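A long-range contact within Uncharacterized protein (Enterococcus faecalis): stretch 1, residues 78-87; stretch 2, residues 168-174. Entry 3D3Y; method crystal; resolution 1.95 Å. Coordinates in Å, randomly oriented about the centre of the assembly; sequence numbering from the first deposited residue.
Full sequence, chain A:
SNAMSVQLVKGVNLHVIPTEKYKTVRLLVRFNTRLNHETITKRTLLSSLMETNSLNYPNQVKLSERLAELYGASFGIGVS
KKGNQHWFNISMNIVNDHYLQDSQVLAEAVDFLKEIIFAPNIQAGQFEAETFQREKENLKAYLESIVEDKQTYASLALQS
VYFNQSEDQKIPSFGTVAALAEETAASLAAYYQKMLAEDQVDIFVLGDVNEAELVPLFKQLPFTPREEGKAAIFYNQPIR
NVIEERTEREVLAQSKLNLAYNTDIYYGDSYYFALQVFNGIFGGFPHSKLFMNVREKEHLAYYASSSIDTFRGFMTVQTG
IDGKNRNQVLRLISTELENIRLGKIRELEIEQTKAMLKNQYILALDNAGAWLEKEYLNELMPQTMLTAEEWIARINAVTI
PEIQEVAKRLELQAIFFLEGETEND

Stretch 1 78-87: GVSKKGNQHW
Stretch 2, residues 168-174: DQKIPSF

Every direct hydrogen bond in this contact runs from a side chain to an acceptor on the other stretch, and none joins backbone to backbone. Stretch 1 is a β-hairpin: strands 78-82 and 85-87 meet through a type II' turn from Lys82 to Gln85, closed by Lys82 N to Gln85 O (2.9 Å) and Gln85 N to Lys82 O (2.8 Å). Gly83 (phi/psi 58/-129) suits the positive phi. Stretch 2 makes a type I turn, Asp168 to Ile171, then runs extended through Ile171 and Pro172 (psi 131 and 160) to Ser173 (-54/-26). CA atoms lie 5.1 Å apart for Lys81 and Ser173, 7.7 Å for Asn84 and Gln169.

Lys81, all-t, is long enough for NZ to reach Ile171 O (2.7 Å) and, weakly, Gln169 O (3.4 Å); its CB packs on Ser173 CB at 3.4 Å. Gln169 (m, m, chi3 -10°) reaches back to the hairpin turn: its NE2 donates to Gly83 O (3.0 Å, 173°) and Asn84 OD1 (3.1 Å, 145°), using an amide's two hydrogens. The CA-to-CB bond of His86 (chi1 t, chi2 -91°) points toward stretch 2, and NE2 donates at the ring edge, near its plane, to Ser173 O (2.7 Å, 169°). Val79 (chi1 m) brings CG2 to 3.7 Å from Ser173 O. A water links Val79 O (2.9 Å) to Ser173 OG (2.8 Å; chi1 p).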

ATOM      1  N   GLY A  78       3.974   0.684  10.723  1.00 33.96           N
ATOM      2  CA  GLY A  78       3.259   1.596   9.807  1.00 35.64           C
ATOM      3  C   GLY A  78       1.929   0.977   9.353  1.00 36.31           C
ATOM      4  O   GLY A  78       1.526  -0.059   9.852  1.00 35.80           O
ATOM      5  N   VAL A  79       1.266   1.620   8.389  1.00 35.06           N
ATOM      6  CA  VAL A  79      -0.007   1.155   7.906  1.00 33.89           C
ATOM      7  C   VAL A  79      -0.020   1.218   6.405  1.00 33.97           C
ATOM      8  O   VAL A  79       0.743   1.988   5.789  1.00 33.53           O
ATOM      9  CB  VAL A  79      -1.206   1.989   8.459  1.00 33.10           C
ATOM     10  CG1 VAL A  79      -1.316   1.840   9.961  1.00 33.36           C
ATOM     11  CG2 VAL A  79      -1.060   3.470   8.083  1.00 32.00           C
ATOM     12  N   SER A  80      -0.881   0.395   5.813  1.00 34.64           N
ATOM     13  CA  SER A  80      -1.120   0.495   4.379  1.00 35.32           C
ATOM     14  C   SER A  80      -2.542   0.068   4.046  1.00 35.75           C
ATOM     15  O   SER A  80      -3.285  -0.412   4.904  1.00 35.62           O
ATOM     16  CB  SER A  80      -0.079  -0.308   3.574  1.00 36.92           C
ATOM     17  OG  SER A  80      -0.025  -1.632   4.039  1.00 35.34           O
ATOM     18  N   LYS A  81      -2.932   0.272   2.795  1.00 35.42           N
ATOM     19  CA  LYS A  81      -4.307   0.046   2.378  1.00 36.35           C
ATOM     20  C   LYS A  81      -4.167  -0.892   1.212  1.00 35.78           C
ATOM     21  O   LYS A  81      -3.295  -0.683   0.394  1.00 35.98           O
ATOM     22  CB  LYS A  81      -4.882   1.400   1.931  1.00 36.14           C
ATOM     23  CG  LYS A  81      -6.161   1.399   1.140  1.00 39.77           C
ATOM     24  CD  LYS A  81      -6.706   2.852   1.155  1.00 43.71           C
ATOM     25  CE  LYS A  81      -7.561   3.140  -0.045  1.00 46.37           C
ATOM     26  NZ  LYS A  81      -7.941   4.594  -0.121  1.00 44.72           N
ATOM     27  N   LYS A  82      -5.026  -1.895   1.117  1.00 35.04           N
ATOM     28  CA  LYS A  82      -4.971  -2.826  -0.003  1.00 35.25           C
ATOM     29  C   LYS A  82      -6.378  -3.242  -0.296  1.00 34.52           C
ATOM     30  O   LYS A  82      -7.001  -3.937   0.514  1.00 33.52           O
ATOM     31  CB  LYS A  82      -4.147  -4.077   0.333  1.00 36.48           C
ATOM     32  CG  LYS A  82      -3.705  -4.914  -0.910  1.00 39.31           C
ATOM     33  CD  LYS A  82      -2.470  -4.228  -1.497  1.00 44.58           C
ATOM     34  CE  LYS A  82      -1.834  -4.993  -2.604  1.00 47.09           C
ATOM     35  NZ  LYS A  82      -0.786  -4.075  -3.156  1.00 50.45           N
ATOM     36  N   GLY A  83      -6.891  -2.830  -1.458  1.00 34.26           N
ATOM     37  CA  GLY A  83      -8.258  -3.190  -1.808  1.00 33.76           C
ATOM     38  C   GLY A  83      -9.193  -2.668  -0.731  1.00 34.21           C
ATOM     39  O   GLY A  83      -9.141  -1.476  -0.379  1.00 35.35           O
ATOM     40  N   ASN A  84     -10.053  -3.545  -0.228  1.00 34.13           N
ATOM     41  CA  ASN A  84     -10.960  -3.191   0.846  1.00 34.12           C
ATOM     42  C   ASN A  84     -10.426  -3.449   2.269  1.00 33.39           C
ATOM     43  O   ASN A  84     -11.198  -3.451   3.229  1.00 33.11           O
ATOM     44  CB  ASN A  84     -12.291  -3.908   0.664  1.00 35.07           C
ATOM     45  CG  ASN A  84     -13.441  -3.089   1.183  1.00 38.53           C
ATOM     46  OD1 ASN A  84     -13.547  -1.878   0.876  1.00 45.05           O
ATOM     47  ND2 ASN A  84     -14.298  -3.707   1.982  1.00 41.72           N
ATOM     48  N   GLN A  85      -9.113  -3.650   2.401  1.00 32.66           N
ATOM     49  CA  GLN A  85      -8.470  -3.942   3.708  1.00 31.46           C
ATOM     50  C   GLN A  85      -7.539  -2.810   4.108  1.00 31.84           C
ATOM     51  O   GLN A  85      -7.023  -2.070   3.262  1.00 30.98           O
ATOM     52  CB  GLN A  85      -7.677  -5.253   3.632  1.00 31.29           C
ATOM     53  CG  GLN A  85      -8.553  -6.483   3.497  1.00 30.55           C
ATOM     54  CD  GLN A  85      -7.773  -7.753   3.209  1.00 31.12           C
ATOM     55  OE1 GLN A  85      -6.541  -7.764   3.224  1.00 29.73           O
ATOM     56  NE2 GLN A  85      -8.501  -8.845   2.943  1.00 30.15           N
ATOM     57  N   HIS A  86      -7.352  -2.652   5.412  1.00 31.90           N
ATOM     58  CA  HIS A  86      -6.380  -1.699   5.920  1.00 31.96           C
ATOM     59  C   HIS A  86      -5.490  -2.528   6.861  1.00 32.03           C
ATOM     60  O   HIS A  86      -5.991  -3.324   7.701  1.00 32.49           O
ATOM     61  CB  HIS A  86      -7.075  -0.516   6.646  1.00 31.78           C
ATOM     62  CG  HIS A  86      -6.151   0.628   6.952  1.00 30.14           C
ATOM     63  ND1 HIS A  86      -5.455   0.729   8.137  1.00 31.53           N
ATOM     64  CD2 HIS A  86      -5.788   1.702   6.210  1.00 32.20           C
ATOM     65  CE1 HIS A  86      -4.707   1.823   8.117  1.00 32.50           C
ATOM     66  NE2 HIS A  86      -4.891   2.433   6.954  1.00 31.94           N
ATOM     67  N   TRP A  87      -4.182  -2.396   6.666  1.00 31.64           N
ATOM     68  CA  TRP A  87      -3.208  -3.248   7.328  1.00 31.83           C
ATOM     69  C   TRP A  87      -2.397  -2.404   8.325  1.00 32.50           C
ATOM     70  O   TRP A  87      -1.952  -1.315   7.998  1.00 33.38           O
ATOM     71  CB  TRP A  87      -2.239  -3.838   6.273  1.00 31.44           C
ATOM     72  CG  TRP A  87      -2.838  -4.735   5.171  1.00 30.61           C
ATOM     73  CD1 TRP A  87      -4.111  -5.269   5.106  1.00 31.80           C
ATOM     74  CD2 TRP A  87      -2.127  -5.254   4.046  1.00 30.53           C
ATOM     75  NE1 TRP A  87      -4.233  -6.065   3.958  1.00 29.77           N
ATOM     76  CE2 TRP A  87      -3.025  -6.069   3.304  1.00 32.23           C
ATOM     77  CE3 TRP A  87      -0.797  -5.109   3.587  1.00 32.26           C
ATOM     78  CZ2 TRP A  87      -2.640  -6.735   2.128  1.00 32.64           C
ATOM     79  CZ3 TRP A  87      -0.411  -5.776   2.395  1.00 31.75           C
ATOM     80  CH2 TRP A  87      -1.338  -6.572   1.683  1.00 31.06           C
ATOM     81  N   ASP A 168     -15.570   4.968   2.724  1.00 35.57           N
ATOM     82  CA  ASP A 168     -14.303   4.366   3.141  1.00 34.77           C
ATOM     83  C   ASP A 168     -13.197   4.533   2.117  1.00 34.15           C
ATOM     84  O   ASP A 168     -12.058   4.859   2.460  1.00 33.80           O
ATOM     85  CB  ASP A 168     -14.503   2.887   3.451  1.00 34.64           C
ATOM     86  CG  ASP A 168     -15.595   2.644   4.460  1.00 36.86           C
ATOM     87  OD1 ASP A 168     -15.641   3.340   5.480  1.00 39.34           O
ATOM     88  OD2 ASP A 168     -16.428   1.742   4.233  1.00 41.60           O
ATOM     89  N   GLN A 169     -13.514   4.288   0.848  1.00 34.00           N
ATOM     90  CA  GLN A 169     -12.473   4.247  -0.186  1.00 35.26           C
ATOM     91  C   GLN A 169     -11.985   5.627  -0.605  1.00 35.85           C
ATOM     92  O   GLN A 169     -10.928   5.742  -1.209  1.00 35.67           O
ATOM     93  CB  GLN A 169     -12.950   3.486  -1.414  1.00 34.76           C
ATOM     94  CG  GLN A 169     -13.054   1.994  -1.197  1.00 37.83           C
ATOM     95  CD  GLN A 169     -11.694   1.287  -1.170  1.00 38.29           C
ATOM     96  OE1 GLN A 169     -10.668   1.867  -1.489  1.00 41.53           O
ATOM     97  NE2 GLN A 169     -11.699   0.045  -0.772  1.00 38.69           N
ATOM     98  N   LYS A 170     -12.773   6.663  -0.299  1.00 36.05           N
ATOM     99  CA  LYS A 170     -12.357   8.044  -0.579  1.00 37.58           C
ATOM    100  C   LYS A 170     -11.271   8.577   0.376  1.00 38.54           C
ATOM    101  O   LYS A 170     -10.697   9.650   0.153  1.00 38.83           O
ATOM    102  CB  LYS A 170     -13.578   8.971  -0.659  1.00 37.54           C
ATOM    103  CG  LYS A 170     -14.419   9.031   0.576  1.00 38.73           C
ATOM    104  CD  LYS A 170     -15.393  10.213   0.541  1.00 43.71           C
ATOM    105  CE  LYS A 170     -16.584   9.938  -0.342  1.00 45.72           C
ATOM    106  NZ  LYS A 170     -17.520  11.116  -0.342  1.00 50.22           N
ATOM    107  N   ILE A 171     -10.938   7.785   1.392  1.00 38.84           N
ATOM    108  CA  ILE A 171      -9.926   8.128   2.392  1.00 39.23           C
ATOM    109  C   ILE A 171      -8.593   7.428   2.087  1.00 39.02           C
ATOM    110  O   ILE A 171      -8.574   6.187   1.904  1.00 38.81           O
ATOM    111  CB  ILE A 171     -10.412   7.672   3.804  1.00 38.60           C
ATOM    112  CG1 ILE A 171     -11.862   8.097   4.059  1.00 39.59           C
ATOM    113  CG2 ILE A 171      -9.461   8.139   4.940  1.00 40.82           C
ATOM    114  CD1 ILE A 171     -12.116   9.618   4.139  1.00 41.67           C
ATOM    115  N   PRO A 172      -7.470   8.195   2.100  1.00 38.87           N
ATOM    116  CA  PRO A 172      -6.138   7.601   1.938  1.00 38.35           C
ATOM    117  C   PRO A 172      -5.756   6.706   3.110  1.00 38.76           C
ATOM    118  O   PRO A 172      -6.322   6.809   4.203  1.00 38.20           O
ATOM    119  CB  PRO A 172      -5.196   8.804   1.888  1.00 38.14           C
ATOM    120  CG  PRO A 172      -6.013   9.995   2.116  1.00 38.96           C
ATOM    121  CD  PRO A 172      -7.435   9.665   2.252  1.00 38.70           C
ATOM    122  N   SER A 173      -4.796   5.823   2.876  1.00 39.56           N
ATOM    123  CA  SER A 173      -4.361   4.883   3.889  1.00 40.13           C
ATOM    124  C   SER A 173      -3.938   5.536   5.217  1.00 39.56           C
ATOM    125  O   SER A 173      -3.982   4.876   6.248  1.00 40.09           O
ATOM    126  CB  SER A 173      -3.205   4.050   3.330  1.00 40.50           C
ATOM    127  OG  SER A 173      -2.003   4.777   3.322  1.00 42.43           O
ATOM    128  N   PHE A 174      -3.501   6.808   5.173  1.00 38.65           N
ATOM    129  CA  PHE A 174      -2.964   7.510   6.340  1.00 37.89           C
ATOM    130  C   PHE A 174      -3.951   8.494   6.953  1.00 37.62           C
ATOM    131  O   PHE A 174      -3.590   9.256   7.859  1.00 38.79           O
ATOM    132  CB  PHE A 174      -1.649   8.229   5.984  1.00 37.64           C
ATOM    133  CG  PHE A 174      -1.680   8.904   4.627  1.00 39.20           C
ATOM    134  CD1 PHE A 174      -2.530   9.976   4.370  1.00 38.31           C
ATOM    135  CD2 PHE A 174      -0.857   8.443   3.596  1.00 38.74           C
ATOM    136  CE1 PHE A 174      -2.562  10.594   3.067  1.00 40.19           C
ATOM    137  CE2 PHE A 174      -0.874   9.049   2.322  1.00 40.19           C
ATOM    138  CZ  PHE A 174      -1.728  10.120   2.054  1.00 38.39           C
TER
HETATM  139  O   HOH W   1       0.459   4.577   4.594  1.00 46.55           O